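Local coordinates for xylose isomerase domain protein (Alicyclobacillus acidocaldarius subsp. acidocaldarius, PDB 3U0H) that may act as an isomerase, in keeping with its xylose isomerase-like TIM-barrel fold, at residues A[222-227]-A[266-271]. Numbering follows the deposited sequence.
Sequences LLPGDG and RLVRER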
loop_
_atom_site.group_PDB
_atom_site.type_symbol
_atom_site.label_atom_id
_atom_site.label_comp_id
_atom_site.label_asym_id
_atom_site.label_seq_id
_atom_site.Cartn_x
_atom_site.Cartn_y
_atom_site.Cartn_z
ATOM N N LEU A 222 31.492 -21.680 19.276
ATOM C CA LEU A 222 32.541 -22.580 18.795
ATOM C C LEU A 222 32.436 -22.675 17.256
ATOM O O LEU A 222 31.433 -22.231 16.637
ATOM C CB LEU A 222 32.356 -23.937 19.444
ATOM C CG LEU A 222 32.648 -24.131 20.932
ATOM C CD1 LEU A 222 32.653 -25.625 21.253
ATOM C CD2 LEU A 222 33.980 -23.517 21.356
ATOM N N LEU A 223 33.486 -23.220 16.657
ATOM C CA LEU A 223 33.537 -23.455 15.235
ATOM C C LEU A 223 32.540 -24.498 14.861
ATOM O O LEU A 223 32.437 -25.502 15.573
ATOM C CB LEU A 223 34.887 -24.010 14.826
ATOM C CG LEU A 223 36.101 -23.154 15.163
ATOM C CD1 LEU A 223 37.370 -23.817 14.576
ATOM C CD2 LEU A 223 35.866 -21.728 14.660
ATOM N N PRO A 224 31.850 -24.310 13.712
ATOM C CA PRO A 224 30.937 -25.364 13.235
ATOM C C PRO A 224 31.569 -26.752 13.360
ATOM O O PRO A 224 32.701 -26.960 12.906
ATOM C CB PRO A 224 30.738 -25.017 11.770
ATOM C CG PRO A 224 31.010 -23.551 11.696
ATOM C CD PRO A 224 32.111 -23.304 12.669
ATOM N N GLY A 225 30.862 -27.670 14.014
ATOM C CA GLY A 225 31.369 -29.008 14.214
ATOM C C GLY A 225 32.261 -29.301 15.429
ATOM O O GLY A 225 32.637 -30.452 15.631
ATOM N N ASP A 226 32.617 -28.320 16.250
ATOM C CA ASP A 226 33.326 -28.658 17.516
ATOM C C ASP A 226 32.369 -28.912 18.720
ATOM O O ASP A 226 32.796 -29.177 19.816
ATOM C CB ASP A 226 34.344 -27.578 17.833
ATOM C CG ASP A 226 35.502 -27.536 16.830
ATOM O OD1 ASP A 226 35.823 -28.578 16.227
ATOM O OD2 ASP A 226 36.122 -26.455 16.661
ATOM N N GLY A 227 31.059 -28.927 18.486
ATOM C CA GLY A 227 30.083 -29.090 19.567
ATOM C C GLY A 227 28.971 -30.094 19.337
ATOM O O GLY A 227 29.170 -31.079 18.628
ATOM N N ARG A 266 40.112 -22.140 6.300
ATOM C CA ARG A 266 40.160 -23.351 5.457
ATOM C C ARG A 266 39.417 -24.514 6.079
ATOM O O ARG A 266 38.633 -25.178 5.404
ATOM C CB ARG A 266 41.607 -23.751 5.160
ATOM C CG ARG A 266 41.778 -24.809 4.069
ATOM C CD ARG A 266 43.265 -25.138 3.790
ATOM N NE ARG A 266 44.145 -23.945 3.851
ATOM C CZ ARG A 266 44.340 -23.077 2.852
ATOM N NH1 ARG A 266 43.760 -23.250 1.656
ATOM N NH2 ARG A 266 45.137 -22.027 3.051
ATOM N N LEU A 267 39.632 -24.738 7.375
ATOM C CA LEU A 267 38.987 -25.854 8.095
ATOM C C LEU A 267 37.456 -25.789 8.091
ATOM O O LEU A 267 36.781 -26.789 7.904
ATOM C CB LEU A 267 39.478 -25.945 9.544
ATOM C CG LEU A 267 39.111 -27.258 10.245
ATOM C CD1 LEU A 267 39.625 -28.479 9.474
ATOM C CD2 LEU A 267 39.644 -27.259 11.679
ATOM N N VAL A 268 36.901 -24.618 8.298
ATOM C CA VAL A 268 35.433 -24.506 8.363
ATOM C C VAL A 268 34.803 -24.571 6.941
ATOM O O VAL A 268 33.721 -25.122 6.766
ATOM C CB VAL A 268 35.039 -23.208 9.136
ATOM C CG1 VAL A 268 33.519 -22.964 9.117
ATOM C CG2 VAL A 268 35.583 -23.265 10.550
ATOM N N ARG A 269 35.471 -23.999 5.933
ATOM C CA ARG A 269 35.060 -24.177 4.521
ATOM C C ARG A 269 34.896 -25.658 4.205
ATOM O O ARG A 269 33.874 -26.021 3.662
ATOM C CB ARG A 269 36.098 -23.656 3.510
ATOM C CG ARG A 269 35.472 -23.095 2.258
ATOM C CD ARG A 269 35.989 -23.626 0.950
ATOM N NE ARG A 269 37.414 -23.787 0.960
ATOM C CZ ARG A 269 38.082 -24.922 0.788
ATOM N NH1 ARG A 269 39.393 -24.879 0.881
ATOM N NH2 ARG A 269 37.487 -26.075 0.543
ATOM N N GLU A 270 35.944 -26.446 4.513
ATOM C CA GLU A 270 35.951 -27.917 4.370
ATOM C C GLU A 270 34.867 -28.529 5.189
ATOM O O GLU A 270 34.125 -29.358 4.735
ATOM C CB GLU A 270 37.260 -28.548 4.844
ATOM C CG GLU A 270 38.376 -28.496 3.826
ATOM C CD GLU A 270 39.782 -28.685 4.436
ATOM O OE1 GLU A 270 39.949 -29.346 5.511
ATOM O OE2 GLU A 270 40.728 -28.129 3.831
ATOM N N ARG A 271 34.786 -28.126 6.430
ATOM C CA ARG A 271 33.750 -28.667 7.255
ATOM C C ARG A 271 32.333 -28.380 6.733
ATOM O O ARG A 271 31.461 -29.240 6.797
ATOM C CB ARG A 271 33.933 -28.156 8.646
ATOM C CG ARG A 271 35.077 -28.855 9.348
ATOM C CD ARG A 271 35.137 -28.345 10.774
ATOM N NE ARG A 271 36.151 -28.950 11.631
ATOM C CZ ARG A 271 36.165 -28.798 12.950
ATOM N NH1 ARG A 271 35.224 -28.066 13.556
ATOM N NH2 ARG A 271 37.144 -29.336 13.665
#
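Arg271 NH1 is gripped by two oxygens of the 222-227 loop: it donates to Pro224 O at 2.8 Å, with an N-H...O angle of 149°, and, in a weaker bond, to Asp226 OD1. The loop lies in the beta-alpha connection between strand 201-206 and helix 231-241 of an eight-stranded TIM barrel, and the arginine belongs to helix 261-280, which follows the last barrel strand. The salt bridge is forked at a single carboxylate oxygen, since Arg271 NH2 also donates to Asp226 OD1, at 3.0 Å. OD1 receives NH2 on its syn side, yet the carboxylate and guanidinium planes stand 86° apart, which excludes a coplanar, two-oxygen pairing. Pro224 O lies in the guanidinium plane at its edge; seen from the carbonyl, the donor is tilted somewhat out of plane. The arginine chain is extended from CG to NE, and Arg271 CD passes 3.5 Å from Pro224 O.

A type II beta turn from Leu223 to Asp226, closed by Asp226 N bonding to Leu223 O at 2.9 Å, fixes the Pro224 carbonyl and brings Asp226 to the same arginine; the side-chain torsions of Asp226 then place OD1. Gly225 occupies the third position of the turn with positive phi, where a CB would be jammed against the preceding carbonyl oxygen. Asp208, through weak bonds from OD2 to the backbone N of Gly225 and Gly227, helps hold the turn.

Beside this polar grip lies an apolar patch. Pro224 and Val268 are buried, and both touch Ala249 of strand 246-249, joining turn and helix to the barrel wall. Val268 places CG1 anti to its backbone N (chi1 174°), and that methyl meets the proline ring at CD and, more closely, at CG, with Val268 CG1 3.6 Å from Pro224 CG.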